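PDB 3FHL: putative oxidoreductase from Bacteroides fragilis NCTC 9343, which probably acts as an oxidoreductase of the Gfo/Idh/MocA family, with a Rossmann-fold domain expected to bind a nicotinamide nucleotide. Local coordinates for residues 72-86 with 94-108. Numbering follows the deposited sequence.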
ATOM      1  N   ASN C  72      17.982  25.183 -16.455  1.00 32.75           N
ATOM      2  CA  ASN C  72      18.173  24.420 -15.216  1.00 36.67           C
ATOM      3  C   ASN C  72      18.741  25.300 -14.097  1.00 40.10           C
ATOM      4  O   ASN C  72      19.531  24.853 -13.262  1.00 42.79           O
ATOM      5  CB  ASN C  72      19.065  23.206 -15.478  1.00 32.60           C
ATOM      6  CG  ASN C  72      20.471  23.590 -15.887  1.00 38.82           C
ATOM      7  OD1 ASN C  72      20.680  24.582 -16.580  1.00 36.47           O
ATOM      8  ND2 ASN C  72      21.443  22.821 -15.436  1.00 33.20           N
ATOM      9  N   THR C  73      18.316  26.561 -14.115  1.00 42.02           N
ATOM     10  CA  THR C  73      18.717  27.591 -13.156  1.00 46.53           C
ATOM     11  C   THR C  73      17.853  27.492 -11.875  1.00 51.64           C
ATOM     12  O   THR C  73      16.960  26.636 -11.824  1.00 48.65           O
ATOM     13  CB  THR C  73      18.565  28.978 -13.818  1.00 44.29           C
ATOM     14  OG1 THR C  73      17.338  29.029 -14.556  1.00 49.72           O
ATOM     15  CG2 THR C  73      19.713  29.256 -14.755  1.00 45.65           C
ATOM     16  N   PRO C  74      18.119  28.334 -10.830  1.00 57.96           N
ATOM     17  CA  PRO C  74      17.239  28.322  -9.642  1.00 57.36           C
ATOM     18  C   PRO C  74      15.765  28.564  -9.958  1.00 56.81           C
ATOM     19  O   PRO C  74      15.443  29.301 -10.894  1.00 53.56           O
ATOM     20  CB  PRO C  74      17.787  29.471  -8.788  1.00 59.22           C
ATOM     21  CG  PRO C  74      19.220  29.549  -9.159  1.00 60.46           C
ATOM     22  CD  PRO C  74      19.230  29.296 -10.642  1.00 61.89           C
ATOM     23  N   ASP C  75      14.902  27.945  -9.152  1.00 56.94           N
ATOM     24  CA  ASP C  75      13.466  27.783  -9.424  1.00 60.34           C
ATOM     25  C   ASP C  75      12.683  29.043  -9.814  1.00 60.75           C
ATOM     26  O   ASP C  75      11.784  28.971 -10.657  1.00 62.33           O
ATOM     27  CB  ASP C  75      12.768  27.121  -8.223  1.00 67.58           C
ATOM     28  CG  ASP C  75      13.433  25.813  -7.776  1.00 76.13           C
ATOM     29  OD1 ASP C  75      14.435  25.376  -8.394  1.00 82.88           O
ATOM     30  OD2 ASP C  75      12.935  25.212  -6.797  1.00 79.26           O
ATOM     31  N   ASN C  76      13.029  30.180  -9.203  1.00 60.69           N
ATOM     32  CA  ASN C  76      12.308  31.440  -9.425  0.50 61.57           C
ATOM     33  C   ASN C  76      12.478  32.051 -10.818  1.00 59.67           C
ATOM     34  O   ASN C  76      11.637  32.837 -11.271  1.00 59.71           O
ATOM     35  CB  ASN C  76      12.675  32.469  -8.350  0.50 60.89           C
ATOM     36  CG  ASN C  76      11.784  32.377  -7.124  0.50 63.90           C
ATOM     37  OD1 ASN C  76      12.271  32.297  -5.993  0.50 63.86           O
ATOM     38  ND2 ASN C  76      10.471  32.386  -7.341  0.50 59.76           N
ATOM     39  N   THR C  77      13.562  31.687 -11.495  1.00 54.78           N
ATOM     40  CA  THR C  77      13.847  32.220 -12.823  1.00 53.37           C
ATOM     41  C   THR C  77      13.116  31.506 -13.969  1.00 52.42           C
ATOM     42  O   THR C  77      13.025  32.060 -15.060  1.00 56.71           O
ATOM     43  CB  THR C  77      15.370  32.217 -13.137  1.00 57.17           C
ATOM     44  OG1 THR C  77      15.837  30.869 -13.262  1.00 54.42           O
ATOM     45  CG2 THR C  77      16.167  32.941 -12.045  1.00 49.68           C
ATOM     46  N   HIS C  78      12.580  30.308 -13.721  1.00 46.71           N
ATOM     47  CA  HIS C  78      12.195  29.385 -14.813  1.00 43.44           C
ATOM     48  C   HIS C  78      11.174  29.912 -15.816  1.00 41.97           C
ATOM     49  O   HIS C  78      11.355  29.737 -17.013  1.00 38.05           O
ATOM     50  CB  HIS C  78      11.778  28.013 -14.279  1.00 42.23           C
ATOM     51  CG  HIS C  78      12.929  27.159 -13.842  1.00 41.54           C
ATOM     52  ND1 HIS C  78      12.823  25.796 -13.672  1.00 37.97           N
ATOM     53  CD2 HIS C  78      14.213  27.476 -13.547  1.00 37.93           C
ATOM     54  CE1 HIS C  78      13.991  25.311 -13.287  1.00 39.59           C
ATOM     55  NE2 HIS C  78      14.850  26.310 -13.199  1.00 42.01           N
ATOM     56  N   TYR C  79      10.126  30.571 -15.333  1.00 37.31           N
ATOM     57  CA  TYR C  79       9.162  31.217 -16.223  1.00 39.05           C
ATOM     58  C   TYR C  79       9.820  32.325 -17.054  1.00 41.18           C
ATOM     59  O   TYR C  79       9.653  32.359 -18.275  1.00 41.70           O
ATOM     60  CB  TYR C  79       7.985  31.776 -15.422  1.00 42.12           C
ATOM     61  CG  TYR C  79       7.121  32.773 -16.162  1.00 38.62           C
ATOM     62  CD1 TYR C  79       6.272  32.366 -17.189  1.00 40.15           C
ATOM     63  CD2 TYR C  79       7.147  34.131 -15.823  1.00 46.10           C
ATOM     64  CE1 TYR C  79       5.468  33.283 -17.861  1.00 39.39           C
ATOM     65  CE2 TYR C  79       6.350  35.056 -16.490  1.00 44.45           C
ATOM     66  CZ  TYR C  79       5.511  34.625 -17.500  1.00 44.23           C
ATOM     67  OH  TYR C  79       4.724  35.538 -18.153  1.00 47.35           O
ATOM     68  N   GLU C  80      10.566  33.211 -16.390  1.00 42.46           N
ATOM     69  CA  GLU C  80      11.199  34.357 -17.051  1.00 49.13           C
ATOM     70  C   GLU C  80      12.224  33.876 -18.076  1.00 45.61           C
ATOM     71  O   GLU C  80      12.230  34.333 -19.219  1.00 47.65           O
ATOM     72  CB  GLU C  80      11.876  35.281 -16.025  1.00 47.93           C
ATOM     73  CG  GLU C  80      12.411  36.608 -16.605  1.00 60.15           C
ATOM     74  CD  GLU C  80      13.414  37.336 -15.690  1.00 60.81           C
ATOM     75  OE1 GLU C  80      13.417  37.113 -14.455  1.00 65.54           O
ATOM     76  OE2 GLU C  80      14.207  38.144 -16.219  1.00 66.39           O
ATOM     77  N   TYR C  81      13.062  32.932 -17.652  1.00 42.54           N
ATOM     78  CA  TYR C  81      14.161  32.412 -18.460  1.00 39.63           C
ATOM     79  C   TYR C  81      13.690  31.605 -19.674  1.00 41.45           C
ATOM     80  O   TYR C  81      14.234  31.764 -20.778  1.00 41.56           O
ATOM     81  CB  TYR C  81      15.133  31.613 -17.586  1.00 40.78           C
ATOM     82  CG  TYR C  81      16.127  32.468 -16.820  1.00 43.33           C
ATOM     83  CD1 TYR C  81      15.849  33.816 -16.518  1.00 41.44           C
ATOM     84  CD2 TYR C  81      17.341  31.934 -16.386  1.00 40.07           C
ATOM     85  CE1 TYR C  81      16.762  34.605 -15.811  1.00 46.53           C
ATOM     86  CE2 TYR C  81      18.267  32.715 -15.668  1.00 45.42           C
ATOM     87  CZ  TYR C  81      17.964  34.047 -15.386  1.00 47.73           C
ATOM     88  OH  TYR C  81      18.868  34.826 -14.691  1.00 55.65           O
ATOM     89  N   ALA C  82      12.671  30.766 -19.481  1.00 38.70           N
ATOM     90  CA  ALA C  82      12.082  30.004 -20.595  1.00 35.95           C
ATOM     91  C   ALA C  82      11.370  30.921 -21.579  1.00 37.75           C
ATOM     92  O   ALA C  82      11.388  30.662 -22.778  1.00 38.19           O
ATOM     93  CB  ALA C  82      11.122  28.923 -20.097  1.00 36.40           C
ATOM     94  N   GLY C  83      10.741  31.977 -21.063  1.00 39.15           N
ATOM     95  CA  GLY C  83      10.069  32.980 -21.894  1.00 37.07           C
ATOM     96  C   GLY C  83      11.040  33.773 -22.758  1.00 39.19           C
ATOM     97  O   GLY C  83      10.778  33.990 -23.939  1.00 39.99           O
ATOM     98  N   MET C  84      12.156  34.193 -22.159  1.00 39.74           N
ATOM     99  CA  MET C  84      13.220  34.913 -22.859  1.00 41.37           C
ATOM    100  C   MET C  84      13.801  34.067 -23.979  1.00 43.59           C
ATOM    101  O   MET C  84      14.023  34.563 -25.089  1.00 41.79           O
ATOM    102  CB  MET C  84      14.347  35.277 -21.900  1.00 37.52           C
ATOM    103  CG  MET C  84      14.189  36.602 -21.157  1.00 50.27           C
ATOM    104  SD  MET C  84      15.617  36.840 -20.066  1.00 55.16           S
ATOM    105  CE  MET C  84      16.981  36.848 -21.243  1.00 45.45           C
ATOM    106  N   ALA C  85      14.042  32.790 -23.679  1.00 37.09           N
ATOM    107  CA  ALA C  85      14.596  31.851 -24.656  1.00 38.46           C
ATOM    108  C   ALA C  85      13.656  31.596 -25.829  1.00 38.37           C
ATOM    109  O   ALA C  85      14.102  31.524 -26.977  1.00 37.00           O
ATOM    110  CB  ALA C  85      15.000  30.542 -23.978  1.00 34.67           C
ATOM    111  N   LEU C  86      12.363  31.484 -25.544  1.00 36.90           N
ATOM    112  CA  LEU C  86      11.363  31.266 -26.589  1.00 37.24           C
ATOM    113  C   LEU C  86      11.170  32.514 -27.456  1.00 39.62           C
ATOM    114  O   LEU C  86      11.039  32.410 -28.674  1.00 39.28           O
ATOM    115  CB  LEU C  86      10.015  30.849 -25.987  1.00 38.73           C
ATOM    116  CG  LEU C  86       9.891  29.431 -25.416  1.00 35.16           C
ATOM    117  CD1 LEU C  86       8.577  29.300 -24.646  1.00 36.63           C
ATOM    118  CD2 LEU C  86      10.000  28.369 -26.504  1.00 30.47           C
ATOM    119  N   VAL C  94      12.937  22.904 -19.952  1.00 33.20           N
ATOM    120  CA  VAL C  94      12.872  23.433 -18.588  1.00 33.79           C
ATOM    121  C   VAL C  94      12.894  22.298 -17.567  1.00 35.81           C
ATOM    122  O   VAL C  94      12.204  21.285 -17.713  1.00 31.16           O
ATOM    123  CB  VAL C  94      11.619  24.299 -18.309  1.00 31.85           C
ATOM    124  CG1 VAL C  94      11.862  25.231 -17.107  1.00 36.19           C
ATOM    125  CG2 VAL C  94      11.220  25.114 -19.527  1.00 37.00           C
ATOM    126  N   GLU C  95      13.705  22.483 -16.538  1.00 35.49           N
ATOM    127  CA  GLU C  95      13.666  21.613 -15.375  1.00 39.33           C
ATOM    128  C   GLU C  95      12.493  21.954 -14.485  1.00 33.96           C
ATOM    129  O   GLU C  95      12.033  23.104 -14.457  1.00 38.44           O
ATOM    130  CB  GLU C  95      14.944  21.756 -14.579  1.00 34.32           C
ATOM    131  CG  GLU C  95      16.009  20.825 -15.060  1.00 42.30           C
ATOM    132  CD  GLU C  95      17.025  20.515 -13.995  1.00 45.97           C
ATOM    133  OE1 GLU C  95      17.328  21.408 -13.172  1.00 46.41           O
ATOM    134  OE2 GLU C  95      17.540  19.373 -13.993  1.00 46.29           O
ATOM    135  N   LYS C  96      12.010  20.947 -13.760  1.00 37.62           N
ATOM    136  CA  LYS C  96      11.058  21.154 -12.669  1.00 38.25           C
ATOM    137  C   LYS C  96      11.720  21.974 -11.563  1.00 39.36           C
ATOM    138  O   LYS C  96      12.875  21.714 -11.212  1.00 40.52           O
ATOM    139  CB  LYS C  96      10.583  19.819 -12.107  1.00 34.32           C
ATOM    140  CG  LYS C  96       9.662  19.049 -13.042  1.00 32.33           C
ATOM    141  CD  LYS C  96       9.745  17.553 -12.768  1.00 39.95           C
ATOM    142  CE  LYS C  96       9.342  17.217 -11.336  1.00 42.89           C
ATOM    143  NZ  LYS C  96       9.527  15.756 -11.053  1.00 46.83           N
ATOM    144  N   PRO C  97      10.996  22.965 -11.011  1.00 41.52           N
ATOM    145  CA  PRO C  97       9.617  23.351 -11.338  1.00 42.21           C
ATOM    146  C   PRO C  97       9.527  24.170 -12.628  1.00 42.00           C
ATOM    147  O   PRO C  97      10.265  25.145 -12.799  1.00 40.98           O
ATOM    148  CB  PRO C  97       9.181  24.197 -10.129  1.00 38.86           C
ATOM    149  CG  PRO C  97      10.352  24.187  -9.167  1.00 42.45           C
ATOM    150  CD  PRO C  97      11.555  23.820  -9.956  1.00 42.81           C
ATOM    151  N   PHE C  98       8.647  23.728 -13.527  1.00 36.64           N
ATOM    152  CA  PHE C  98       8.403  24.369 -14.822  1.00 37.81           C
ATOM    153  C   PHE C  98       8.143  25.864 -14.641  1.00 42.61           C
ATOM    154  O   PHE C  98       8.911  26.690 -15.135  1.00 42.27           O
ATOM    155  CB  PHE C  98       7.236  23.645 -15.523  1.00 33.18           C
ATOM    156  CG  PHE C  98       6.782  24.260 -16.835  1.00 37.99           C
ATOM    157  CD1 PHE C  98       7.683  24.817 -17.743  1.00 37.50           C
ATOM    158  CD2 PHE C  98       5.434  24.225 -17.179  1.00 37.32           C
ATOM    159  CE1 PHE C  98       7.236  25.365 -18.938  1.00 36.04           C
ATOM    160  CE2 PHE C  98       4.985  24.756 -18.376  1.00 35.63           C
ATOM    161  CZ  PHE C  98       5.880  25.330 -19.255  1.00 31.87           C
ATOM    162  N   THR C  99       7.073  26.205 -13.926  1.00 42.23           N
ATOM    163  CA  THR C  99       6.771  27.597 -13.599  1.00 42.86           C
ATOM    164  C   THR C  99       6.271  27.685 -12.166  1.00 48.52           C
ATOM    165  O   THR C  99       5.937  26.664 -11.554  1.00 46.53           O
ATOM    166  CB  THR C  99       5.679  28.184 -14.502  1.00 40.57           C
ATOM    167  OG1 THR C  99       4.570  27.278 -14.557  1.00 43.59           O
ATOM    168  CG2 THR C  99       6.195  28.435 -15.909  1.00 42.38           C
ATOM    169  N   SER C 100       6.203  28.906 -11.638  1.00 49.76           N
ATOM    170  CA  SER C 100       5.674  29.117 -10.296  1.00 51.19           C
ATOM    171  C   SER C 100       4.153  28.957 -10.257  1.00 49.61           C
ATOM    172  O   SER C 100       3.607  28.534  -9.242  1.00 51.80           O
ATOM    173  CB  SER C 100       6.111  30.474  -9.732  1.00 53.39           C
ATOM    174  OG  SER C 100       5.507  31.545 -10.431  1.00 57.12           O
ATOM    175  N   THR C 101       3.479  29.282 -11.363  1.00 47.38           N
ATOM    176  CA  THR C 101       2.019  29.107 -11.470  1.00 45.86           C
ATOM    177  C   THR C 101       1.606  28.384 -12.752  1.00 48.06           C
ATOM    178  O   THR C 101       2.345  28.379 -13.735  1.00 47.22           O
ATOM    179  CB  THR C 101       1.223  30.460 -11.396  1.00 49.28           C
ATOM    180  OG1 THR C 101       1.228  31.109 -12.674  1.00 45.77           O
ATOM    181  CG2 THR C 101       1.781  31.407 -10.323  1.00 47.97           C
ATOM    182  N   THR C 102       0.410  27.793 -12.724  1.00 45.74           N
ATOM    183  CA  THR C 102      -0.187  27.092 -13.866  1.00 49.60           C
ATOM    184  C   THR C 102      -0.477  28.027 -15.047  1.00 51.08           C
ATOM    185  O   THR C 102      -0.267  27.654 -16.207  1.00 49.43           O
ATOM    186  CB  THR C 102      -1.479  26.347 -13.439  1.00 49.05           C
ATOM    187  OG1 THR C 102      -1.150  25.371 -12.442  1.00 54.68           O
ATOM    188  CG2 THR C 102      -2.152  25.635 -14.622  1.00 47.11           C
ATOM    189  N   LYS C 103      -0.937  29.239 -14.735  1.00 48.20           N
ATOM    190  CA  LYS C 103      -1.227  30.273 -15.730  1.00 51.99           C
ATOM    191  C   LYS C 103       0.020  30.670 -16.537  1.00 46.86           C
ATOM    192  O   LYS C 103      -0.059  30.860 -17.749  1.00 47.29           O
ATOM    193  CB  LYS C 103      -1.825  31.498 -15.032  1.00 53.11           C
ATOM    194  CG  LYS C 103      -2.523  32.486 -15.949  1.00 60.90           C
ATOM    195  CD  LYS C 103      -3.139  33.620 -15.137  1.00 63.89           C
ATOM    196  CE  LYS C 103      -3.924  34.589 -16.015  1.00 75.48           C
ATOM    197  NZ  LYS C 103      -4.627  35.627 -15.200  1.00 78.68           N
ATOM    198  N   GLN C 104       1.157  30.783 -15.846  1.00 43.17           N
ATOM    199  CA  GLN C 104       2.459  31.050 -16.457  1.00 41.96           C
ATOM    200  C   GLN C 104       2.890  29.912 -17.385  1.00 45.56           C
ATOM    201  O   GLN C 104       3.444  30.148 -18.464  1.00 44.12           O
ATOM    202  CB  GLN C 104       3.505  31.210 -15.366  1.00 40.49           C
ATOM    203  CG  GLN C 104       3.520  32.557 -14.650  1.00 39.50           C
ATOM    204  CD  GLN C 104       4.596  32.600 -13.580  1.00 42.72           C
ATOM    205  OE1 GLN C 104       5.102  31.559 -13.149  1.00 49.57           O
ATOM    206  NE2 GLN C 104       4.957  33.797 -13.148  1.00 48.94           N
ATOM    207  N   GLY C 105       2.639  28.682 -16.944  1.00 40.11           N
ATOM    208  CA  GLY C 105       2.915  27.492 -17.730  1.00 39.48           C
ATOM    209  C   GLY C 105       2.074  27.414 -18.985  1.00 38.97           C
ATOM    210  O   GLY C 105       2.598  27.144 -20.072  1.00 35.42           O
ATOM    211  N   GLU C 106       0.777  27.672 -18.851  1.00 39.49           N
ATOM    212  CA  GLU C 106      -0.118  27.714 -20.018  1.00 41.80           C
ATOM    213  C   GLU C 106       0.295  28.808 -21.014  1.00 42.27           C
ATOM    214  O   GLU C 106       0.202  28.608 -22.228  1.00 42.09           O
ATOM    215  CB  GLU C 106      -1.582  27.879 -19.596  1.00 40.94           C
ATOM    216  CG  GLU C 106      -2.144  26.647 -18.881  1.00 46.41           C
ATOM    217  CD  GLU C 106      -3.568  26.819 -18.367  1.00 52.13           C
ATOM    218  OE1 GLU C 106      -3.957  27.956 -18.009  1.00 60.77           O
ATOM    219  OE2 GLU C 106      -4.294  25.802 -18.308  1.00 56.04           O
ATOM    220  N   GLU C 107       0.779  29.936 -20.489  1.00 39.46           N
ATOM    221  CA  GLU C 107       1.285  31.038 -21.314  1.00 43.89           C
ATOM    222  C   GLU C 107       2.514  30.641 -22.147  1.00 44.03           C
ATOM    223  O   GLU C 107       2.587  30.946 -23.344  1.00 44.33           O
ATOM    224  CB  GLU C 107       1.618  32.249 -20.440  1.00 47.46           C
ATOM    225  CG  GLU C 107       1.975  33.508 -21.228  1.00 54.72           C
ATOM    226  CD  GLU C 107       2.629  34.574 -20.373  1.00 64.98           C
ATOM    227  OE1 GLU C 107       2.451  34.546 -19.135  1.00 67.53           O
ATOM    228  OE2 GLU C 107       3.324  35.447 -20.939  1.00 68.17           O
ATOM    229  N   LEU C 108       3.470  29.969 -21.508  1.00 42.62           N
ATOM    230  CA  LEU C 108       4.682  29.499 -22.182  1.00 37.87           C
ATOM    231  C   LEU C 108       4.390  28.487 -23.279  1.00 38.89           C
ATOM    232  O   LEU C 108       4.985  28.555 -24.363  1.00 36.47           O
ATOM    233  CB  LEU C 108       5.663  28.905 -21.173  1.00 38.60           C
ATOM    234  CG  LEU C 108       6.357  29.899 -20.243  1.00 40.44           C
ATOM    235  CD1 LEU C 108       7.399  29.173 -19.409  1.00 35.99           C
ATOM    236  CD2 LEU C 108       6.990  31.034 -21.035  1.00 40.91           C
TER
HETATM  237  O   HOH W   1      18.843  23.240 -10.858  1.00 62.63           O
HETATM  238  O   HOH W   2      16.469  23.582 -11.986  1.00 50.61           O
HETATM  239  O   HOH W   3       9.677  27.713 -11.637  1.00 48.44           O
HETATM  240  O   HOH W   4       9.012  30.465 -12.513  1.00 37.34           O
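Gln104 lies flat on one face of the Tyr79 ring. Its CG stands 3.7 Å above the ring centre in a CH-pi contact, and its amide is stacked on the ring with the two planes 7° apart. At the ring edge, Tyr79 OH donates to Glu107 OE1 at 2.7 Å, on the syn side but out of the carboxylate plane. Tyr79 CG is anti to the backbone N (chi1 164°), which carries the ring across to helix 102-108. Ser100 OG bonds Gln104 OE1 at 2.7 Å and steadies the stacked amide. Thr101 and Gln104 form the capping box of this helix.

The His78 ring has Asp75 CA over one face, near the rim, and both nitrogens have partners. ND1 donates to Pro97 O at 2.8 Å, tilted out of the ring plane, and weakly to Glu95 O at the edge. NE2 approaches Thr73 O at an unusually short distance. Together these contacts probably limit rotation of the ring and tie the loop after strand 68-71 to the turn at the cis peptide before Pro97. One water links Asp75 O and Pro97 O. Phe98 O, 3.3 Å from His78 CB, is buried with no polar partner.

Further along helix 78-86, Leu108 is a knob among Tyr79, Ala82, Gly83 and Leu86. Its CD1 meets Ala82 CB at 3.8 Å.

Helices 78-86 and 102-108 run nearly parallel, 10° apart, as neighbouring helices of a Rossmann fold. Strand 91-95 enters between strands 68-71 and 119-122, completing a beta-alpha-beta unit. Beyond the contact, Glu95 OE2 bonds His21, and Phe98 packs on strand 119-122 and helix 328-347.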